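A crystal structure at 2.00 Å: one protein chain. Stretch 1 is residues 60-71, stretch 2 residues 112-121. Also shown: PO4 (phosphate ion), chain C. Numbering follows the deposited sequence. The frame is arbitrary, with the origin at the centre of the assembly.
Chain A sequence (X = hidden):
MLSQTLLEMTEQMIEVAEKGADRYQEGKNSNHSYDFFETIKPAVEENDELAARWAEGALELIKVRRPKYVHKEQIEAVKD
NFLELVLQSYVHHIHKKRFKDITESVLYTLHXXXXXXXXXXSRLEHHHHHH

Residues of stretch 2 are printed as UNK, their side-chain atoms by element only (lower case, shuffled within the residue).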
ATOM      1  N   GLU A  60       8.713  -4.029  13.019  1.00 20.05           N
ATOM      2  CA  GLU A  60       8.934  -4.972  14.116  1.00 22.65           C
ATOM      3  C   GLU A  60       9.524  -6.254  13.528  1.00 23.00           C
ATOM      4  O   GLU A  60      10.498  -6.803  14.043  1.00 21.47           O
ATOM      5  CB  GLU A  60       7.615  -5.309  14.826  1.00 39.98           C
ATOM      6  CG  GLU A  60       7.079  -4.206  15.726  1.00 45.98           C
ATOM      7  CD  GLU A  60       5.842  -4.635  16.493  1.00 48.44           C
ATOM      8  OE1 GLU A  60       5.874  -5.719  17.121  1.00 50.37           O
ATOM      9  OE2 GLU A  60       4.840  -3.886  16.474  1.00 49.35           O
ATOM     10  N   LEU A  61       8.926  -6.708  12.431  1.00 21.12           N
ATOM     11  CA  LEU A  61       9.361  -7.917  11.746  1.00 21.83           C
ATOM     12  C   LEU A  61      10.847  -7.931  11.397  1.00 22.68           C
ATOM     13  O   LEU A  61      11.512  -8.961  11.543  1.00 21.37           O
ATOM     14  CB  LEU A  61       8.560  -8.109  10.453  1.00 22.88           C
ATOM     15  CG  LEU A  61       9.007  -9.266   9.548  1.00 24.08           C
ATOM     16  CD1 LEU A  61       8.568 -10.581  10.160  1.00 24.47           C
ATOM     17  CD2 LEU A  61       8.404  -9.108   8.156  1.00 26.68           C
ATOM     18  N   ILE A  62      11.370  -6.795  10.938  1.00 19.51           N
ATOM     19  CA  ILE A  62      12.772  -6.719  10.545  1.00 21.14           C
ATOM     20  C   ILE A  62      13.743  -6.511  11.696  1.00 22.67           C
ATOM     21  O   ILE A  62      14.941  -6.754  11.546  1.00 21.85           O
ATOM     22  CB  ILE A  62      13.006  -5.614   9.485  1.00 30.87           C
ATOM     23  CG1 ILE A  62      12.841  -4.234  10.108  1.00 32.58           C
ATOM     24  CG2 ILE A  62      12.020  -5.788   8.338  1.00 31.55           C
ATOM     25  CD1 ILE A  62      13.196  -3.099   9.166  1.00 34.17           C
ATOM     26  N   LYS A  63      13.243  -6.063  12.842  1.00 30.01           N
ATOM     27  CA  LYS A  63      14.112  -5.865  13.996  1.00 33.00           C
ATOM     28  C   LYS A  63      14.362  -7.176  14.731  1.00 34.13           C
ATOM     29  O   LYS A  63      15.498  -7.474  15.091  1.00 35.07           O
ATOM     30  CB  LYS A  63      13.520  -4.832  14.958  1.00 46.75           C
ATOM     31  CG  LYS A  63      14.067  -3.424  14.753  1.00 49.15           C
ATOM     32  CD  LYS A  63      13.444  -2.418  15.719  1.00 50.90           C
ATOM     33  CE  LYS A  63      13.728  -2.781  17.171  1.00 51.74           C
ATOM     34  NZ  LYS A  63      13.088  -1.821  18.119  1.00 53.27           N
ATOM     35  N   VAL A  64      13.307  -7.959  14.944  1.00 27.55           N
ATOM     36  CA  VAL A  64      13.430  -9.239  15.638  1.00 30.21           C
ATOM     37  C   VAL A  64      14.484 -10.131  14.981  1.00 32.13           C
ATOM     38  O   VAL A  64      15.388 -10.639  15.650  1.00 32.48           O
ATOM     39  CB  VAL A  64      12.070  -9.988  15.683  1.00 41.40           C
ATOM     40  CG1 VAL A  64      11.412  -9.959  14.321  1.00 42.46           C
ATOM     41  CG2 VAL A  64      12.282 -11.429  16.126  1.00 41.41           C
ATOM     42  N   ARG A  65      14.354 -10.321  13.672  1.00 52.45           N
ATOM     43  CA  ARG A  65      15.294 -11.126  12.897  1.00 53.79           C
ATOM     44  C   ARG A  65      15.614 -10.335  11.642  1.00 54.37           C
ATOM     45  O   ARG A  65      14.708  -9.897  10.936  1.00 56.16           O
ATOM     46  CB  ARG A  65      14.672 -12.471  12.512  1.00 46.11           C
ATOM     47  CG  ARG A  65      14.602 -13.489  13.642  1.00 47.79           C
ATOM     48  CD  ARG A  65      14.004 -14.806  13.155  1.00 45.84           C
ATOM     49  NE  ARG A  65      12.552 -14.733  13.006  1.00 46.58           N
ATOM     50  CZ  ARG A  65      11.689 -14.883  14.007  1.00 45.71           C
ATOM     51  NH1 ARG A  65      12.128 -15.122  15.237  1.00 44.44           N
ATOM     52  NH2 ARG A  65      10.385 -14.799  13.775  1.00 46.68           N
ATOM     53  N   ARG A  66      16.898 -10.140  11.364  1.00 56.17           N
ATOM     54  CA  ARG A  66      17.291  -9.382  10.186  1.00 55.76           C
ATOM     55  C   ARG A  66      16.879 -10.089   8.900  1.00 55.12           C
ATOM     56  O   ARG A  66      17.472 -11.094   8.507  1.00 54.58           O
ATOM     57  CB  ARG A  66      18.799  -9.126  10.197  1.00 56.92           C
ATOM     58  CG  ARG A  66      19.249  -8.278  11.377  1.00 59.62           C
ATOM     59  CD  ARG A  66      20.594  -7.624  11.115  1.00 61.16           C
ATOM     60  NE  ARG A  66      21.008  -6.758  12.215  1.00 63.85           N
ATOM     61  CZ  ARG A  66      20.321  -5.703  12.644  1.00 64.18           C
ATOM     62  NH1 ARG A  66      19.174  -5.372  12.067  1.00 65.05           N
ATOM     63  NH2 ARG A  66      20.785  -4.973  13.652  1.00 64.65           N
ATOM     64  N   PRO A  67      15.844  -9.566   8.230  1.00 32.58           N
ATOM     65  CA  PRO A  67      15.355 -10.154   6.983  1.00 31.32           C
ATOM     66  C   PRO A  67      16.380 -10.066   5.861  1.00 29.16           C
ATOM     67  O   PRO A  67      17.266  -9.212   5.873  1.00 28.36           O
ATOM     68  CB  PRO A  67      14.102  -9.338   6.695  1.00 54.86           C
ATOM     69  CG  PRO A  67      14.495  -7.990   7.180  1.00 56.04           C
ATOM     70  CD  PRO A  67      15.137  -8.307   8.519  1.00 56.22           C
ATOM     71  N   LYS A  68      16.238 -10.951   4.885  1.00 36.99           N
ATOM     72  CA  LYS A  68      17.148 -11.015   3.752  1.00 35.62           C
ATOM     73  C   LYS A  68      16.907  -9.946   2.679  1.00 33.61           C
ATOM     74  O   LYS A  68      17.851  -9.301   2.219  1.00 31.47           O
ATOM     75  CB  LYS A  68      17.048 -12.410   3.126  1.00 59.53           C
ATOM     76  CG  LYS A  68      17.953 -12.673   1.933  1.00 63.56           C
ATOM     77  CD  LYS A  68      19.413 -12.861   2.327  1.00 66.10           C
ATOM     78  CE  LYS A  68      20.180 -11.551   2.283  1.00 67.89           C
ATOM     79  NZ  LYS A  68      21.632 -11.755   2.561  1.00 69.12           N
ATOM     80  N   TYR A  69      15.649  -9.738   2.300  1.00 27.53           N
ATOM     81  CA  TYR A  69      15.336  -8.785   1.237  1.00 26.33           C
ATOM     82  C   TYR A  69      14.506  -7.536   1.541  1.00 26.23           C
ATOM     83  O   TYR A  69      14.078  -6.855   0.612  1.00 28.31           O
ATOM     84  CB  TYR A  69      14.673  -9.521   0.073  1.00 27.07           C
ATOM     85  CG  TYR A  69      15.481 -10.677  -0.465  1.00 25.48           C
ATOM     86  CD1 TYR A  69      16.843 -10.542  -0.720  1.00 25.72           C
ATOM     87  CD2 TYR A  69      14.872 -11.892  -0.762  1.00 25.73           C
ATOM     88  CE1 TYR A  69      17.585 -11.591  -1.262  1.00 26.08           C
ATOM     89  CE2 TYR A  69      15.599 -12.948  -1.304  1.00 25.68           C
ATOM     90  CZ  TYR A  69      16.957 -12.789  -1.551  1.00 26.98           C
ATOM     91  OH  TYR A  69      17.677 -13.828  -2.089  1.00 27.08           O
ATOM     92  N   VAL A  70      14.269  -7.219   2.809  1.00 28.67           N
ATOM     93  CA  VAL A  70      13.501  -6.014   3.130  1.00 28.07           C
ATOM     94  C   VAL A  70      14.189  -5.212   4.229  1.00 26.74           C
ATOM     95  O   VAL A  70      14.603  -5.772   5.241  1.00 24.85           O
ATOM     96  CB  VAL A  70      12.064  -6.353   3.595  1.00 29.83           C
ATOM     97  CG1 VAL A  70      12.110  -7.223   4.834  1.00 30.86           C
ATOM     98  CG2 VAL A  70      11.294  -5.074   3.885  1.00 30.96           C
ATOM     99  N   HIS A  71      14.308  -3.902   4.022  1.00 23.99           N
ATOM    100  CA  HIS A  71      14.948  -3.029   5.003  1.00 25.06           C
ATOM    101  C   HIS A  71      14.082  -1.834   5.399  1.00 24.42           C
ATOM    102  O   HIS A  71      13.104  -1.515   4.722  1.00 21.58           O
ATOM    103  CB  HIS A  71      16.299  -2.566   4.462  1.00 25.08           C
ATOM    104  CG  HIS A  71      17.242  -3.696   4.195  1.00 26.32           C
ATOM    105  ND1 HIS A  71      17.705  -4.526   5.195  1.00 27.27           N
ATOM    106  CD2 HIS A  71      17.752  -4.180   3.039  1.00 25.78           C
ATOM    107  CE1 HIS A  71      18.459  -5.473   4.667  1.00 25.91           C
ATOM    108  NE2 HIS A  71      18.503  -5.287   3.359  1.00 27.54           N
ATOM    109  N   UNK A 112       7.474  -8.018  -1.170  1.00 13.88           N
ATOM    110  CA  UNK A 112       8.720  -8.367  -0.481  1.00 15.61           C
ATOM    111  C   UNK A 112       8.431  -8.758   0.969  1.00 17.39           C
ATOM    112  O   UNK A 112       8.917  -9.774   1.464  1.00 18.72           O
ATOM    113  c   UNK A 112       9.681  -7.192  -0.520  1.00 20.85           C
ATOM    114  N   UNK A 113       7.641  -7.940   1.654  1.00 16.27           N
ATOM    115  CA  UNK A 113       7.281  -8.216   3.039  1.00 16.89           C
ATOM    116  C   UNK A 113       6.537  -9.546   3.086  1.00 17.69           C
ATOM    117  O   UNK A 113       6.781 -10.377   3.964  1.00 18.00           O
ATOM    118  c   UNK A 113       5.938  -7.397   5.034  1.00 16.07           C
ATOM    119  c   UNK A 113       7.198  -5.782   3.633  1.00 15.36           C
ATOM    120  c   UNK A 113       6.399  -7.069   3.618  1.00 18.11           C
ATOM    121  N   UNK A 114       5.642  -9.754   2.124  1.00 17.78           N
ATOM    122  CA  UNK A 114       4.885 -10.999   2.042  1.00 19.14           C
ATOM    123  C   UNK A 114       5.847 -12.178   1.889  1.00 20.53           C
ATOM    124  O   UNK A 114       5.689 -13.211   2.549  1.00 19.89           O
ATOM    125  c   UNK A 114       3.935 -10.960   0.845  1.00 28.31           C
ATOM    126  c   UNK A 114       1.467 -13.408  -0.872  1.00 35.31           C
ATOM    127  c   UNK A 114       3.155 -12.249   0.620  1.00 32.12           C
ATOM    128  c   UNK A 114       2.274 -12.140  -0.628  1.00 32.59           C
ATOM    129  n   UNK A 114       0.583 -13.260  -2.070  1.00 35.27           N
ATOM    130  N   UNK A 115       6.834 -12.023   1.009  1.00 23.42           N
ATOM    131  CA  UNK A 115       7.815 -13.083   0.791  1.00 24.18           C
ATOM    132  C   UNK A 115       8.589 -13.392   2.077  1.00 22.46           C
ATOM    133  O   UNK A 115       8.787 -14.559   2.403  1.00 22.10           O
ATOM    134  c   UNK A 115       8.178 -12.599  -1.695  1.00 26.71           C
ATOM    135  c   UNK A 115       8.816 -12.709  -0.310  1.00 24.87           C
ATOM    136  o   UNK A 115       7.039 -13.070  -1.896  1.00 25.22           O
ATOM    137  o   UNK A 115       8.845 -12.043  -2.596  1.00 29.15           O
ATOM    138  N   UNK A 116       9.034 -12.359   2.795  1.00 19.65           N
ATOM    139  CA  UNK A 116       9.782 -12.559   4.043  1.00 23.32           C
ATOM    140  C   UNK A 116       8.933 -13.320   5.057  1.00 24.14           C
ATOM    141  O   UNK A 116       9.396 -14.272   5.683  1.00 24.34           O
ATOM    142  c   UNK A 116      12.671 -11.178   3.948  1.00 36.16           C
ATOM    143  c   UNK A 116      11.319 -10.461   3.934  1.00 33.56           C
ATOM    144  o   UNK A 116      13.091 -11.672   5.020  1.00 37.47           O
ATOM    145  c   UNK A 116      10.206 -11.219   4.662  1.00 27.91           C
ATOM    146  o   UNK A 116      13.325 -11.230   2.884  1.00 36.28           O
ATOM    147  N   UNK A 117       7.687 -12.894   5.216  1.00 37.74           N
ATOM    148  CA  UNK A 117       6.785 -13.549   6.148  1.00 39.68           C
ATOM    149  C   UNK A 117       6.674 -15.045   5.844  1.00 41.76           C
ATOM    150  O   UNK A 117       6.932 -15.879   6.713  1.00 41.60           O
ATOM    151  c   UNK A 117       5.383 -12.923   6.095  1.00 26.14           C
ATOM    152  c   UNK A 117       5.442 -11.484   6.621  1.00 27.82           C
ATOM    153  c   UNK A 117       4.409 -13.772   6.895  1.00 24.92           C
ATOM    154  c   UNK A 117       4.121 -10.741   6.561  1.00 26.99           C
ATOM    155  N   UNK A 118       6.302 -15.373   4.608  1.00 35.65           N
ATOM    156  CA  UNK A 118       6.148 -16.763   4.191  1.00 38.42           C
ATOM    157  C   UNK A 118       7.437 -17.566   4.366  1.00 41.25           C
ATOM    158  O   UNK A 118       7.402 -18.724   4.786  1.00 41.34           O
ATOM    159  c   UNK A 118       5.693 -16.822   2.740  1.00 26.87           C
ATOM    160  N   UNK A 119       8.570 -16.946   4.054  1.00 44.45           N
ATOM    161  CA  UNK A 119       9.866 -17.607   4.171  1.00 46.12           C
ATOM    162  C   UNK A 119      10.214 -17.945   5.624  1.00 47.10           C
ATOM    163  O   UNK A 119      10.643 -19.060   5.933  1.00 46.23           O
ATOM    164  n   UNK A 119      14.594 -16.608   5.402  1.00 48.84           N
ATOM    165  n   UNK A 119      13.642 -15.274   3.786  1.00 46.05           N
ATOM    166  c   UNK A 119      13.341 -16.387   2.893  1.00 44.19           C
ATOM    167  c   UNK A 119      14.238 -15.406   4.969  1.00 47.23           C
ATOM    168  c   UNK A 119      12.326 -17.352   3.491  1.00 42.58           C
ATOM    169  n   UNK A 119      14.485 -14.338   5.719  1.00 46.14           N
ATOM    170  c   UNK A 119      10.954 -16.710   3.577  1.00 40.79           C
ATOM    171  N   UNK A 120      10.023 -16.975   6.513  1.00 34.63           N
ATOM    172  CA  UNK A 120      10.330 -17.153   7.929  1.00 35.38           C
ATOM    173  C   UNK A 120       9.246 -17.885   8.706  1.00 34.72           C
ATOM    174  O   UNK A 120       9.521 -18.493   9.742  1.00 35.05           O
ATOM    175  o   UNK A 120      11.948 -13.154   6.821  1.00 38.64           O
ATOM    176  c   UNK A 120      11.892 -15.162   8.075  1.00 38.73           C
ATOM    177  o   UNK A 120      11.618 -12.990   8.993  1.00 38.36           O
ATOM    178  c   UNK A 120      10.600 -15.789   8.565  1.00 38.15           C
ATOM    179  c   UNK A 120      11.814 -13.660   7.957  1.00 38.91           C
ATOM    180  N   UNK A 121       8.018 -17.832   8.205  1.00 43.36           N
ATOM    181  CA  UNK A 121       6.902 -18.493   8.872  1.00 43.71           C
ATOM    182  C   UNK A 121       6.923 -19.987   8.567  1.00 44.61           C
ATOM    183  O   UNK A 121       6.253 -20.776   9.233  1.00 45.08           O
ATOM    184  c   UNK A 121       5.577 -17.866   8.430  1.00 35.08           C
ATOM    185  c   UNK A 121       4.389 -18.373   9.229  1.00 35.03           C
ATOM    186  o   UNK A 121       3.341 -18.644   8.609  1.00 32.50           O
ATOM    187  o   UNK A 121       4.495 -18.486  10.471  1.00 32.30           O
TER
HETATM  188  P   PO4 C 201       3.686 -15.405  -3.542  1.00 61.93           P
HETATM  189  O1  PO4 C 201       2.694 -16.378  -3.007  1.00 60.04           O
HETATM  190  O2  PO4 C 201       4.070 -15.798  -4.929  1.00 59.07           O
HETATM  191  O3  PO4 C 201       4.894 -15.400  -2.674  1.00 59.77           O
HETATM  192  O4  PO4 C 201       3.089 -14.046  -3.559  1.00 59.41           O

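Position 112 carries one side-chain carbon and nothing beyond it. Its CA lies 6.4 Å from the CA of V70, and its CA-to-CB bond points toward stretch 1. A lone CB defines alanine, A112.

Position 113 has three carbons, the first carrying the other two. The fork at CB, with no further atom, is valine. V113 points sideways, yet its two methyls meet different residues: CG1 is 4.3 Å from L61 CD2, and CG2 is 4.2 Å from V70 CG2.

At position 114 four carbons run in a row to a terminal nitrogen, an unbranched chain that only lysine has. K114 is extended, all four chi angles t, and points away from stretch 1; its NZ donates a hydrogen bond to phosphate O4 at 3.0 Å.

Position 115 has two carbons, the second bearing two atoms marked as oxygen. Taken at those elements, this is aspartate. D115 has no atom within contact range of stretch 1.

Position 116 has three carbons, the third carrying two oxygens, and these oxygens lie against the backbone of 68 and 69. One carbon more than D115 makes it glutamate. E116 accepts two hydrogen bonds: K68 N to OE1 at 3.2 Å (N-H...O angle 141°) and Y69 N to OE2 at 2.8 Å (157°). Its chain folds with chi1 and chi2 both m, and CG packs 3.5 Å from V70 CG1.

Position 117 has four carbons, forked at the first, with one arm two carbons long. That pattern is isoleucine rather than leucine, whose fork comes one carbon later. I117 CG1 sits 4.1 Å from L61 CD2.

Position 118 again shows a single carbon, out of reach of stretch 1: alanine, A118.

Position 119 has three carbons, a nitrogen, then a carbon carrying two more nitrogens, a guanidinium and therefore arginine. R119 NH2 lies 3.9 Å from K68 N and donates to E116 OE1 at 3.1 Å (162°), within a salt bridge.

Position 120 repeats three carbons and two oxygens, so it is glutamate. E120 OE1 is 4.1 Å from L61 CD1 and 4.5 Å from R65 NE, too far for a salt bridge. Its OE2 is 3.0 Å from R119 NH2, a salt bridge of charges alone, since the oxygen lies well out of the guanidinium plane.

Position 121 has two carbons, the second with two oxygens: aspartate. D121 lies outside the contact, while its N bonds to I117 O at 2.7 Å.

The contact buries 501 Å² in total. Where stretch 1 has left its helix, the amides of K68 and Y69 present N-H groups to one carboxylate, and E116 takes one on each oxygen. R119 adds positive charge beside that carboxylate. Apolar packing completes the contact: L61 CD2 reaches V113 and I117, and V70 meets V113 and the aliphatic part of E116. The helix axes, 11.7 Å apart at closest approach, cross at 46°.

Stretch 2 (112-121) AVKDEIARED
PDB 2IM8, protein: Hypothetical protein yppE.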